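Local coordinates for protein uncharacterized N-acetyltransferase D2E76_00625 (Mycobacteroides abscessus, PDB 6YCA) that binds acetyl coenzyme A and probably transfers its acetyl group to amines as a GCN5-related N-acetyltransferase of the Eis type, although it cannot modify aminoglycosides, at residues 39-45 / 101-106; 24-29 / 65-71; 148-154 / 305-311; 58-62 / 205-209. The contacts are given in a common frame with arbitrary orientation. Residue numbers count along the deposited sequence, not the author numbering.

Contacts 1, 2 and 4 touch one another, while contact 3 stands apart. Contact 1 (39-45 / 101-106) meets acetyl coenzyme A directly. Contact 2 (24-29 / 65-71), its centre about 13 Å from that of contact 1, forms the outer edge of the same sheet and reaches contact 1 through Y66, whose OH lies 3.6 Å from H101 CB; its A69 side chain is about 8 Å from the acetyl donor. Contact 4 (58-62 / 205-209), centres about 18 Å apart from contact 1, brings in the second GNAT region, with L61 CD2 3.4 Å from H101 CE1. Contact 3 (148-154 / 305-311), its centre about 22 to 27 Å from the other centres, joins the two GNAT regions in mid-sheet.

Contact 1. Residues 39-45 / 101-106. With ACO (acetyl coenzyme *a), chain G.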
# COMPACT_ATOMS: atom_id res chain seq x y z
N PHE A 39 -31.10 -7.32 23.76
CA PHE A 39 -30.24 -6.40 23.01
C PHE A 39 -28.77 -6.63 23.33
O PHE A 39 -27.93 -6.65 22.43
CB PHE A 39 -30.64 -4.95 23.31
CG PHE A 39 -31.35 -4.26 22.18
CD1 PHE A 39 -31.59 -4.93 20.99
CD2 PHE A 39 -31.76 -2.95 22.30
CE1 PHE A 39 -32.24 -4.29 19.94
CE2 PHE A 39 -32.42 -2.31 21.26
CZ PHE A 39 -32.65 -2.98 20.08
N THR A 40 -28.44 -6.81 24.62
CA THR A 40 -27.07 -7.10 24.99
C THR A 40 -26.62 -8.45 24.46
O THR A 40 -25.44 -8.62 24.10
CB THR A 40 -26.91 -7.03 26.51
OG1 THR A 40 -27.81 -7.98 27.12
CG2 THR A 40 -27.24 -5.63 27.02
N VAL A 41 -27.53 -9.42 24.40
CA VAL A 41 -27.20 -10.74 23.86
C VAL A 41 -26.92 -10.64 22.36
O VAL A 41 -25.95 -11.23 21.86
CB VAL A 41 -28.33 -11.73 24.18
CG1 VAL A 41 -28.28 -12.94 23.26
CG2 VAL A 41 -28.24 -12.18 25.62
N PHE A 42 -27.74 -9.89 21.63
CA PHE A 42 -27.51 -9.73 20.20
C PHE A 42 -26.21 -8.97 19.93
O PHE A 42 -25.44 -9.34 19.04
CB PHE A 42 -28.70 -9.04 19.54
CG PHE A 42 -28.44 -8.61 18.12
CD1 PHE A 42 -28.14 -9.54 17.14
CD2 PHE A 42 -28.52 -7.27 17.76
CE1 PHE A 42 -27.91 -9.15 15.84
CE2 PHE A 42 -28.29 -6.87 16.46
CZ PHE A 42 -27.98 -7.81 15.49
N TRP A 43 -25.96 -7.89 20.68
CA TRP A 43 -24.73 -7.14 20.49
C TRP A 43 -23.52 -8.00 20.80
O TRP A 43 -22.48 -7.89 20.14
CB TRP A 43 -24.73 -5.88 21.36
CG TRP A 43 -24.88 -4.62 20.57
CD1 TRP A 43 -23.89 -3.75 20.22
CD2 TRP A 43 -26.10 -4.07 20.06
NE1 TRP A 43 -24.42 -2.70 19.50
CE2 TRP A 43 -25.77 -2.87 19.39
CE3 TRP A 43 -27.44 -4.47 20.10
CZ2 TRP A 43 -26.73 -2.07 18.77
CZ3 TRP A 43 -28.39 -3.68 19.47
CH2 TRP A 43 -28.03 -2.49 18.82
N ARG A 44 -23.63 -8.87 21.81
CA ARG A 44 -22.53 -9.75 22.16
C ARG A 44 -22.27 -10.75 21.05
O ARG A 44 -21.11 -11.07 20.74
CB ARG A 44 -22.88 -10.48 23.46
CG ARG A 44 -21.71 -10.77 24.40
CD ARG A 44 -20.62 -11.63 23.82
NE ARG A 44 -19.52 -11.77 24.77
CZ ARG A 44 -18.31 -12.20 24.45
NH1 ARG A 44 -18.02 -12.54 23.20
NH2 ARG A 44 -17.38 -12.29 25.39
N ALA A 45 -23.34 -11.27 20.43
CA ALA A 45 -23.17 -12.23 19.34
C ALA A 45 -22.53 -11.58 18.12
O ALA A 45 -21.71 -12.20 17.44
CB ALA A 45 -24.53 -12.85 18.98
N HIS A 101 -31.81 -8.76 14.55
CA HIS A 101 -31.45 -9.03 15.94
C HIS A 101 -31.22 -10.51 16.23
O HIS A 101 -31.30 -10.94 17.38
CB HIS A 101 -32.47 -8.42 16.91
CG HIS A 101 -32.68 -6.96 16.72
ND1 HIS A 101 -33.88 -6.33 17.01
CD2 HIS A 101 -31.85 -5.99 16.26
CE1 HIS A 101 -33.77 -5.05 16.74
NE2 HIS A 101 -32.55 -4.81 16.29
N ILE A 102 -30.93 -11.31 15.20
CA ILE A 102 -30.69 -12.73 15.39
C ILE A 102 -29.29 -12.92 15.96
O ILE A 102 -28.32 -12.36 15.44
CB ILE A 102 -30.84 -13.49 14.07
CG1 ILE A 102 -32.29 -13.50 13.60
CG2 ILE A 102 -30.33 -14.91 14.21
CD1 ILE A 102 -32.53 -14.35 12.38
N GLY A 103 -29.17 -13.71 17.02
CA GLY A 103 -27.88 -13.97 17.62
C GLY A 103 -27.94 -14.89 18.82
O GLY A 103 -28.92 -14.89 19.56
N VAL A 104 -26.90 -15.70 19.01
CA VAL A 104 -26.78 -16.59 20.16
C VAL A 104 -25.39 -16.41 20.77
O VAL A 104 -24.40 -16.28 20.04
CB VAL A 104 -27.01 -18.06 19.74
CG1 VAL A 104 -26.83 -19.00 20.92
CG2 VAL A 104 -28.40 -18.23 19.14
N LEU A 105 -25.31 -16.40 22.10
CA LEU A 105 -24.01 -16.26 22.75
C LEU A 105 -23.11 -17.43 22.37
O LEU A 105 -23.58 -18.56 22.18
CB LEU A 105 -24.13 -16.20 24.27
CG LEU A 105 -24.70 -15.00 25.03
CD1 LEU A 105 -25.08 -13.85 24.11
CD2 LEU A 105 -25.85 -15.40 25.93
N PRO A 106 -21.80 -17.20 22.26
CA PRO A 106 -20.88 -18.28 21.87
C PRO A 106 -20.87 -19.45 22.84
O PRO A 106 -20.42 -20.54 22.47
CB PRO A 106 -19.52 -17.59 21.81
CG PRO A 106 -19.67 -16.38 22.68
CD PRO A 106 -21.09 -15.93 22.52
N1A ACO G . -21.31 -20.58 10.09
C2A ACO G . -21.51 -21.79 9.55
N3A ACO G . -22.49 -22.65 9.84
C4A ACO G . -23.41 -22.30 10.77
C5A ACO G . -23.30 -21.05 11.40
C6A ACO G . -22.18 -20.15 11.03
N6A ACO G . -22.05 -18.94 11.61
N7A ACO G . -24.32 -20.94 12.27
C8A ACO G . -25.04 -22.08 12.19
N9A ACO G . -24.48 -22.91 11.29
C1B ACO G . -25.01 -24.25 10.92
C2B ACO G . -24.75 -25.26 12.04
O2B ACO G . -23.53 -25.97 11.80
C3B ACO G . -25.93 -26.20 11.79
O3B ACO G . -25.59 -27.07 10.73
P3B ACO G . -25.93 -28.64 10.82
O7A ACO G . -25.27 -29.22 12.04
O8A ACO G . -27.44 -28.81 10.90
O9A ACO G . -25.40 -29.31 9.57
C4B ACO G . -27.04 -25.28 11.31
O4B ACO G . -26.42 -24.13 10.75
C5B ACO G . -28.00 -24.86 12.42
O5B ACO G . -27.21 -24.37 13.49
P1A ACO G . -27.84 -23.88 14.88
O1A ACO G . -27.33 -24.78 15.98
O2A ACO G . -29.34 -23.92 14.77
O3A ACO G . -27.37 -22.37 15.15
P2A ACO G . -26.66 -21.65 16.40
O4A ACO G . -27.43 -21.96 17.66
O5A ACO G . -25.23 -22.13 16.52
O6A ACO G . -26.66 -20.07 16.10
CBP ACO G . -25.87 -18.15 14.85
CCP ACO G . -26.23 -19.62 14.81
CDP ACO G . -27.03 -17.35 15.42
CEP ACO G . -25.57 -17.69 13.43
CAP ACO G . -24.64 -18.03 15.74
OAP ACO G . -23.58 -18.79 15.12
C9P ACO G . -24.19 -16.61 15.97
O9P ACO G . -24.61 -15.98 16.92
N8P ACO G . -23.31 -16.12 15.09
C7P ACO G . -22.74 -14.79 15.18
C6P ACO G . -23.78 -13.68 15.12
C5P ACO G . -24.50 -13.66 13.80
O5P ACO G . -23.91 -13.91 12.76
N4P ACO G . -25.80 -13.38 13.85
C3P ACO G . -26.59 -13.29 12.64
C2P ACO G . -26.91 -11.84 12.31
S1P ACO G . -27.88 -11.78 10.85
C ACO G . -29.15 -10.84 11.40
O ACO G . -28.96 -10.10 12.36
CH3 ACO G . -30.49 -10.92 10.73
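In this GNAT fold, helix 32-46 packs across strand 93-104, which carries the pantetheine arm of acetyl coenzyme A. The axes of the short segments approach to 6.7 Å at 72°, and side-chain packing, without a hydrogen bond between the segments, holds them together. F39 comes first, turning its ring edge to the face of H101 in a T-shaped pair, with centroids 5.1 Å apart and planes at 90°. The branched V41 suits the apolar space beside the strand end, where its CG1 lies 3.4 Å from L105 CD1. F42 points at the strand and offers a flat face: H101 CA sits 3.5 Å from the centroid of the F42 ring, a CH-pi contact almost along the ring normal. F39, F42 and H101 thus form an aromatic cluster. R44 CB lies 4.1 Å from L105 CD1, while the R44 guanidinium serves the assembly, bonding to Y233 and D179 of the second subunit. A45 CB lies 3.8 Å from G103 CA, a closeness that glycine allows, since a CB on G103 would clash with A45 CB. On the strand, I102 and V104 offer backbone groups to acetyl coenzyme A: I102 O accepts a weak hydrogen bond from N4P at 3.1 Å, and V104 N donates to O9P at 3.1 Å.

Contact 2. Residues 24-29 / 65-71; sequences TDIRFL and RYLGAFV. With SO4 (sulfate ion), chain H.
Strands 25-28 and 67-70 are extended and run antiparallel, their short axes 4.5 Å apart at 153°. D25-F70 and R27-G68 are hydrogen-bonded pairs, I26-A69 and F28-L67 non-hydrogen-bonded pairs. D25 N to F70 O and F70 N to D25 O are both 2.9 Å, R27 N to G68 O is 3.2 Å and G68 N to R27 O 2.8 Å. L29 N reaches Y66 O at 2.8 Å. The two strands are not joined by a hairpin: helices 32-46 and 57-60 intervene, and strand 25-28 forms the edge of the GNAT sheet. On the face of D25, R27 and F70, R27 (chi1 p, then t, t) lays its guanidinium flat over the F70 ring (chi1 m), R27 CZ 3.6 Å from the F70 centroid, a cation-pi stack; its charge also meets E34. G68 leaves room beside L29, whose CD2 is 3.9 Å from G68 CA and 3.6 Å from F70 CZ. On the other face, I26 CD1 touches A69 CB at 3.6 Å. The F28 ring (chi1 m) receives L67 CD2 3.7 Å from its centroid, over the face. F28 N donates to O2 of a sulfate ion, probably from the crystallisation liquor, at 2.7 Å.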
# COMPACT_ATOMS: atom_id res chain seq x y z
N THR A 24 -34.59 -26.25 27.06
CA THR A 24 -34.53 -24.98 26.33
C THR A 24 -35.92 -24.53 25.86
O THR A 24 -36.65 -25.28 25.21
CB THR A 24 -33.59 -25.08 25.12
OG1 THR A 24 -32.27 -25.41 25.57
CG2 THR A 24 -33.55 -23.76 24.36
N ASP A 25 -36.28 -23.30 26.20
CA ASP A 25 -37.60 -22.74 25.93
C ASP A 25 -37.48 -21.57 24.96
O ASP A 25 -36.59 -20.72 25.12
CB ASP A 25 -38.27 -22.29 27.23
CG ASP A 25 -39.70 -21.82 27.02
OD1 ASP A 25 -40.31 -22.20 25.99
OD2 ASP A 25 -40.21 -21.08 27.89
N ILE A 26 -38.34 -21.54 23.95
CA ILE A 26 -38.38 -20.47 22.96
C ILE A 26 -39.72 -19.76 23.11
O ILE A 26 -40.76 -20.31 22.73
CB ILE A 26 -38.22 -21.00 21.53
CG1 ILE A 26 -36.92 -21.81 21.40
CG2 ILE A 26 -38.26 -19.86 20.53
CD1 ILE A 26 -35.68 -20.96 21.33
N ARG A 27 -39.70 -18.54 23.64
CA ARG A 27 -40.92 -17.77 23.82
C ARG A 27 -40.67 -16.30 23.49
O ARG A 27 -39.53 -15.84 23.45
CB ARG A 27 -41.48 -17.91 25.24
CG ARG A 27 -40.47 -17.56 26.33
CD ARG A 27 -41.14 -17.50 27.69
NE ARG A 27 -40.17 -17.33 28.77
CZ ARG A 27 -39.67 -16.15 29.15
NH1 ARG A 27 -40.04 -15.04 28.53
NH2 ARG A 27 -38.80 -16.09 30.15
N PHE A 28 -41.76 -15.57 23.27
CA PHE A 28 -41.65 -14.14 23.02
C PHE A 28 -41.35 -13.39 24.31
O PHE A 28 -41.89 -13.72 25.38
CB PHE A 28 -42.96 -13.61 22.44
CG PHE A 28 -43.09 -13.80 20.96
CD1 PHE A 28 -42.37 -12.99 20.09
CD2 PHE A 28 -43.92 -14.78 20.44
CE1 PHE A 28 -42.48 -13.16 18.72
CE2 PHE A 28 -44.03 -14.95 19.07
CZ PHE A 28 -43.31 -14.15 18.21
N LEU A 29 -40.50 -12.38 24.22
CA LEU A 29 -40.21 -11.56 25.38
C LEU A 29 -41.41 -10.68 25.70
O LEU A 29 -42.13 -10.23 24.80
CB LEU A 29 -39.00 -10.68 25.09
CG LEU A 29 -37.82 -11.46 24.52
CD1 LEU A 29 -36.67 -10.53 24.25
CD2 LEU A 29 -37.41 -12.57 25.46
N ARG A 65 -42.67 -8.88 19.02
CA ARG A 65 -42.13 -9.56 17.86
C ARG A 65 -40.76 -10.14 18.16
O ARG A 65 -40.10 -10.65 17.25
CB ARG A 65 -42.02 -8.57 16.69
CG ARG A 65 -43.33 -8.26 15.98
CD ARG A 65 -43.06 -7.43 14.74
NE ARG A 65 -44.04 -7.67 13.69
CZ ARG A 65 -43.85 -8.48 12.65
NH1 ARG A 65 -42.71 -9.14 12.53
NH2 ARG A 65 -44.80 -8.63 11.74
N TYR A 66 -40.32 -10.07 19.41
CA TYR A 66 -38.97 -10.47 19.78
C TYR A 66 -39.06 -11.82 20.46
O TYR A 66 -39.66 -11.96 21.53
CB TYR A 66 -38.37 -9.42 20.71
CG TYR A 66 -36.86 -9.34 20.66
CD1 TYR A 66 -36.08 -10.49 20.64
CD2 TYR A 66 -36.21 -8.12 20.57
CE1 TYR A 66 -34.70 -10.42 20.59
CE2 TYR A 66 -34.83 -8.03 20.51
CZ TYR A 66 -34.09 -9.19 20.51
OH TYR A 66 -32.71 -9.12 20.45
N LEU A 67 -38.45 -12.82 19.84
CA LEU A 67 -38.39 -14.16 20.40
C LEU A 67 -37.10 -14.31 21.19
O LEU A 67 -36.07 -13.74 20.82
CB LEU A 67 -38.41 -15.20 19.28
CG LEU A 67 -39.77 -15.57 18.69
CD1 LEU A 67 -39.59 -16.27 17.37
CD2 LEU A 67 -40.50 -16.47 19.67
N GLY A 68 -37.17 -15.06 22.27
CA GLY A 68 -36.02 -15.29 23.11
C GLY A 68 -35.79 -16.77 23.30
O GLY A 68 -36.72 -17.57 23.30
N ALA A 69 -34.52 -17.12 23.46
CA ALA A 69 -34.10 -18.49 23.71
C ALA A 69 -33.57 -18.55 25.13
O ALA A 69 -32.58 -17.87 25.45
CB ALA A 69 -33.02 -18.91 22.72
N PHE A 70 -34.23 -19.33 25.97
CA PHE A 70 -33.89 -19.43 27.39
C PHE A 70 -33.38 -20.83 27.67
O PHE A 70 -34.05 -21.81 27.35
CB PHE A 70 -35.12 -19.15 28.25
CG PHE A 70 -35.70 -17.77 28.09
CD1 PHE A 70 -36.54 -17.48 27.02
CD2 PHE A 70 -35.43 -16.78 29.02
CE1 PHE A 70 -37.08 -16.21 26.87
CE2 PHE A 70 -35.97 -15.51 28.87
CZ PHE A 70 -36.79 -15.22 27.80
N VAL A 71 -32.18 -20.92 28.24
CA VAL A 71 -31.65 -22.17 28.77
C VAL A 71 -31.43 -22.01 30.26
O VAL A 71 -30.72 -21.09 30.70
CB VAL A 71 -30.38 -22.65 28.03
CG1 VAL A 71 -30.65 -22.77 26.54
CG2 VAL A 71 -29.19 -21.75 28.29
S SO4 H . -45.08 -17.69 23.55
O1 SO4 H . -46.26 -17.40 22.75
O2 SO4 H . -44.23 -16.50 23.58
O3 SO4 H . -45.46 -18.03 24.92
O4 SO4 H . -44.34 -18.80 22.96

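Contact 3. Residues 148-154 / 305-311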
# COMPACT_ATOMS: atom_id res chain seq x y z
N TYR A 148 -34.12 -19.15 2.97
CA TYR A 148 -33.77 -17.80 2.54
C TYR A 148 -32.89 -17.85 1.29
O TYR A 148 -31.91 -18.60 1.24
CB TYR A 148 -33.02 -17.08 3.66
CG TYR A 148 -33.89 -16.54 4.77
CD1 TYR A 148 -34.33 -17.36 5.80
CD2 TYR A 148 -34.21 -15.19 4.83
CE1 TYR A 148 -35.11 -16.86 6.83
CE2 TYR A 148 -34.99 -14.68 5.86
CZ TYR A 148 -35.43 -15.52 6.86
OH TYR A 148 -36.20 -15.02 7.88
N GLY A 149 -33.24 -17.04 0.30
CA GLY A 149 -32.44 -16.93 -0.91
C GLY A 149 -32.05 -15.49 -1.16
O GLY A 149 -32.75 -14.56 -0.77
N ILE A 150 -30.89 -15.32 -1.79
CA ILE A 150 -30.42 -13.98 -2.12
C ILE A 150 -31.28 -13.43 -3.25
O ILE A 150 -31.18 -13.89 -4.39
CB ILE A 150 -28.93 -13.98 -2.49
CG1 ILE A 150 -28.09 -14.53 -1.34
CG2 ILE A 150 -28.50 -12.57 -2.84
CD1 ILE A 150 -26.61 -14.60 -1.65
N ALA A 151 -32.11 -12.44 -2.95
CA ALA A 151 -33.07 -11.93 -3.93
C ALA A 151 -32.66 -10.62 -4.58
O ALA A 151 -33.06 -10.36 -5.72
CB ALA A 151 -34.45 -11.76 -3.29
N THR A 152 -31.90 -9.77 -3.88
CA THR A 152 -31.39 -8.54 -4.47
C THR A 152 -29.93 -8.37 -4.10
O THR A 152 -29.48 -8.86 -3.06
CB THR A 152 -32.14 -7.28 -3.97
OG1 THR A 152 -31.64 -6.91 -2.68
CG2 THR A 152 -33.64 -7.52 -3.91
N SER A 153 -29.21 -7.63 -4.93
CA SER A 153 -27.83 -7.27 -4.66
C SER A 153 -27.67 -5.76 -4.85
O SER A 153 -28.48 -5.11 -5.52
CB SER A 153 -26.85 -8.01 -5.58
OG SER A 153 -26.92 -9.41 -5.39
N SER A 154 -26.63 -5.22 -4.23
CA SER A 154 -26.33 -3.80 -4.29
C SER A 154 -24.91 -3.59 -4.79
O SER A 154 -24.04 -4.47 -4.67
CB SER A 154 -26.51 -3.16 -2.91
OG SER A 154 -25.49 -3.58 -2.01
N ARG A 305 -22.22 -6.72 -3.53
CA ARG A 305 -22.45 -7.58 -2.38
C ARG A 305 -23.91 -8.01 -2.37
O ARG A 305 -24.79 -7.30 -2.88
CB ARG A 305 -22.08 -6.85 -1.08
CG ARG A 305 -22.03 -7.74 0.16
CD ARG A 305 -21.39 -7.01 1.33
NE ARG A 305 -21.19 -7.87 2.50
CZ ARG A 305 -20.10 -8.59 2.72
NH1 ARG A 305 -19.10 -8.57 1.85
NH2 ARG A 305 -20.00 -9.34 3.82
N ASP A 306 -24.16 -9.19 -1.81
CA ASP A 306 -25.54 -9.64 -1.62
C ASP A 306 -26.27 -8.69 -0.68
O ASP A 306 -25.69 -8.10 0.23
CB ASP A 306 -25.57 -11.05 -1.04
CG ASP A 306 -24.74 -11.18 0.23
OD1 ASP A 306 -23.51 -11.01 0.17
OD2 ASP A 306 -25.33 -11.43 1.30
N GLU A 307 -27.57 -8.53 -0.93
CA GLU A 307 -28.36 -7.60 -0.13
C GLU A 307 -29.55 -8.29 0.54
O GLU A 307 -29.49 -8.61 1.73
CB GLU A 307 -28.84 -6.41 -0.96
CG GLU A 307 -29.43 -5.32 -0.11
CD GLU A 307 -29.94 -4.15 -0.92
OE1 GLU A 307 -30.65 -4.37 -1.92
OE2 GLU A 307 -29.59 -3.01 -0.55
N THR A 308 -30.62 -8.50 -0.21
CA THR A 308 -31.84 -9.05 0.36
C THR A 308 -31.74 -10.57 0.41
O THR A 308 -31.62 -11.23 -0.63
CB THR A 308 -33.05 -8.65 -0.48
OG1 THR A 308 -33.10 -7.23 -0.62
CG2 THR A 308 -34.33 -9.13 0.19
N TRP A 309 -31.81 -11.13 1.61
CA TRP A 309 -32.01 -12.56 1.80
C TRP A 309 -33.50 -12.75 2.02
O TRP A 309 -34.03 -12.47 3.09
CB TRP A 309 -31.19 -13.09 2.97
CG TRP A 309 -29.72 -13.15 2.69
CD1 TRP A 309 -28.85 -12.10 2.65
CD2 TRP A 309 -28.95 -14.32 2.38
NE1 TRP A 309 -27.59 -12.54 2.35
CE2 TRP A 309 -27.62 -13.90 2.18
CE3 TRP A 309 -29.25 -15.68 2.27
CZ2 TRP A 309 -26.60 -14.79 1.87
CZ3 TRP A 309 -28.24 -16.56 1.96
CH2 TRP A 309 -26.93 -16.11 1.76
N LEU A 310 -34.19 -13.20 0.97
CA LEU A 310 -35.64 -13.28 0.95
C LEU A 310 -36.10 -14.70 1.28
O LEU A 310 -35.53 -15.68 0.79
CB LEU A 310 -36.18 -12.88 -0.42
CG LEU A 310 -37.70 -12.90 -0.60
CD1 LEU A 310 -38.35 -11.98 0.41
CD2 LEU A 310 -38.06 -12.49 -2.01
N ARG A 311 -37.13 -14.79 2.13
CA ARG A 311 -37.73 -16.07 2.52
C ARG A 311 -39.22 -15.99 2.24
O ARG A 311 -39.93 -15.20 2.87
CB ARG A 311 -37.46 -16.35 3.99
CG ARG A 311 -38.31 -17.43 4.60
CD ARG A 311 -37.91 -18.83 4.16
NE ARG A 311 -39.10 -19.63 3.88
CZ ARG A 311 -39.19 -20.95 4.06
NH1 ARG A 311 -38.16 -21.63 4.55
NH2 ARG A 311 -40.32 -21.58 3.77
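The apolar centre is I150 against W309, a non-hydrogen-bonded pair in which I150 CG1 lies 3.5 Å from the centroid of the six-membered W309 ring. The flat indole suits this place because it offers a broad surface to the branched chain. On the other side of the strands A151 CB meets L310 CB at 3.5 Å, a close contact that the small alanine side chain permits. The Y148 ring takes R311 CB over its face, 3.4 Å from its centroid, while the R311 guanidinium turns to F146 O and D336. Backbone hydrogen bonds tie this end: G149 N to L310 O at 2.7 Å and L310 N to G149 O at 2.6 Å.

The polar edge begins at T152, whose OG1 donates to E307 OE1 at 2.8 Å and accepts from T308 OG1 at 2.5 Å; T152 O takes a hydrogen bond from E307 N at 2.9 Å. W309 NE1 binds D306 OD2 at 2.7 Å, and D306 also forms a salt bridge with R297 of the third subunit. Hydrogen bonds S154 N to R305 O and R305 N to S154 O, both 3.1 Å, finish the pairing. A151 and T152 both oppose T308, with a 2.7 Å hydrogen bond from A151 N to T308 O: a classic beta bulge where strand 299-312, from the second GNAT region, inserts between strands 132-135 and 149-160 of the first.

Contact 4. Residues 58-62 / 205-209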
# COMPACT_ATOMS: atom_id res chain seq x y z
N ASP A 58 -36.85 0.26 24.18
CA ASP A 58 -38.25 0.50 23.86
C ASP A 58 -38.41 1.45 22.68
O ASP A 58 -39.41 1.37 21.96
CB ASP A 58 -38.98 1.01 25.11
CG ASP A 58 -40.48 0.73 25.07
OD1 ASP A 58 -40.94 0.05 24.13
OD2 ASP A 58 -41.20 1.21 25.98
N GLU A 59 -37.44 2.34 22.44
CA GLU A 59 -37.60 3.32 21.36
C GLU A 59 -37.18 2.75 20.02
O GLU A 59 -37.68 3.19 18.98
CB GLU A 59 -36.81 4.60 21.65
CG GLU A 59 -35.30 4.40 21.60
CD GLU A 59 -34.52 5.64 22.01
OE1 GLU A 59 -35.14 6.69 22.29
OE2 GLU A 59 -33.27 5.56 22.03
N LEU A 60 -36.29 1.76 20.00
CA LEU A 60 -35.82 1.18 18.76
C LEU A 60 -36.48 -0.15 18.42
O LEU A 60 -36.13 -0.75 17.40
CB LEU A 60 -34.30 1.00 18.80
CG LEU A 60 -33.49 2.27 19.08
CD1 LEU A 60 -32.01 1.95 19.30
CD2 LEU A 60 -33.66 3.27 17.95
N LEU A 61 -37.43 -0.61 19.23
CA LEU A 61 -38.05 -1.91 19.03
C LEU A 61 -39.55 -1.78 18.85
O LEU A 61 -40.17 -0.81 19.29
CB LEU A 61 -37.75 -2.86 20.20
CG LEU A 61 -36.34 -3.44 20.28
CD1 LEU A 61 -36.16 -4.27 21.53
CD2 LEU A 61 -36.10 -4.29 19.05
N GLU A 62 -40.13 -2.79 18.21
CA GLU A 62 -41.58 -2.94 18.13
C GLU A 62 -41.95 -4.08 19.07
O GLU A 62 -41.53 -5.23 18.85
CB GLU A 62 -41.99 -3.30 16.70
CG GLU A 62 -43.47 -3.58 16.53
CD GLU A 62 -43.87 -3.76 15.07
OE1 GLU A 62 -45.06 -4.02 14.81
OE2 GLU A 62 -42.99 -3.64 14.19
N GLN A 205 -39.06 3.70 13.77
CA GLN A 205 -37.90 3.19 14.51
C GLN A 205 -36.64 3.21 13.65
O GLN A 205 -35.54 3.42 14.18
CB GLN A 205 -38.15 1.78 15.04
CG GLN A 205 -39.29 1.64 16.04
CD GLN A 205 -40.53 1.01 15.44
OE1 GLN A 205 -40.92 1.32 14.31
NE2 GLN A 205 -41.17 0.12 16.19
N TRP A 206 -36.78 3.00 12.34
CA TRP A 206 -35.61 3.06 11.47
C TRP A 206 -35.05 4.48 11.40
O TRP A 206 -33.83 4.67 11.42
CB TRP A 206 -35.97 2.55 10.07
CG TRP A 206 -34.80 2.47 9.13
CD1 TRP A 206 -33.99 1.39 8.91
CD2 TRP A 206 -34.30 3.52 8.28
NE1 TRP A 206 -33.03 1.70 7.98
CE2 TRP A 206 -33.20 3.00 7.58
CE3 TRP A 206 -34.69 4.84 8.04
CZ2 TRP A 206 -32.47 3.75 6.66
CZ3 TRP A 206 -33.97 5.58 7.13
CH2 TRP A 206 -32.88 5.04 6.45
N TRP A 207 -35.93 5.48 11.34
CA TRP A 207 -35.46 6.86 11.31
C TRP A 207 -34.94 7.29 12.68
O TRP A 207 -33.96 8.04 12.77
CB TRP A 207 -36.59 7.78 10.85
CG TRP A 207 -37.06 7.49 9.47
CD1 TRP A 207 -38.11 6.70 9.11
CD2 TRP A 207 -36.49 7.97 8.24
NE1 TRP A 207 -38.23 6.66 7.74
CE2 TRP A 207 -37.25 7.44 7.19
CE3 TRP A 207 -35.41 8.80 7.94
CZ2 TRP A 207 -36.97 7.71 5.85
CZ3 TRP A 207 -35.13 9.07 6.61
CH2 TRP A 207 -35.91 8.53 5.59
N ARG A 208 -35.57 6.78 13.75
CA ARG A 208 -35.10 7.01 15.10
C ARG A 208 -33.68 6.47 15.27
O ARG A 208 -32.83 7.11 15.89
CB ARG A 208 -36.09 6.36 16.08
CG ARG A 208 -35.76 6.49 17.55
CD ARG A 208 -35.81 7.92 18.01
NE ARG A 208 -35.30 8.02 19.36
CZ ARG A 208 -34.00 8.07 19.63
NH1 ARG A 208 -33.12 8.01 18.63
NH2 ARG A 208 -33.58 8.19 20.88
N LEU A 209 -33.40 5.31 14.66
CA LEU A 209 -32.05 4.75 14.71
C LEU A 209 -31.05 5.64 13.98
O LEU A 209 -29.94 5.87 14.47
CB LEU A 209 -32.06 3.33 14.13
CG LEU A 209 -30.73 2.57 14.04
CD1 LEU A 209 -30.16 2.27 15.41
CD2 LEU A 209 -30.91 1.27 13.26
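Q205 opens the contact on helix 204-216, pointing its CA-to-CB bond at the other segment; its CA lies nearest that of L60, 5.1 Å away. Its long amide side chain can follow the backbone of 58-62: CG is 3.7 Å from E59 O, and NE2 donates a weak but straight hydrogen bond to L61 O at 3.4 Å. The same NE2 is 3.6 Å from E62 CB, while the E62 carboxylate turns to T83. Here a helix of the second GNAT region meets the short, weakly bonded helix 57-60 of the first, so the contact bridges the two halves of the Eis-type tandem. R208, one turn after Q205, reaches E59 in a salt bridge, NH2 to OE1 at 2.6 Å, though the hydrogen bond within it is weak in angle. Arginine suits the place because its methylenes also pack: R208 CG lies 3.9 Å from L60 CD2. L209 then adds an apolar edge, its CB 4.1 Å from L60 CD2, and both leucines also touch L52 in the neighbouring loop. Within the helix, L209 N donates a hydrogen bond to Q205 O at 2.9 Å.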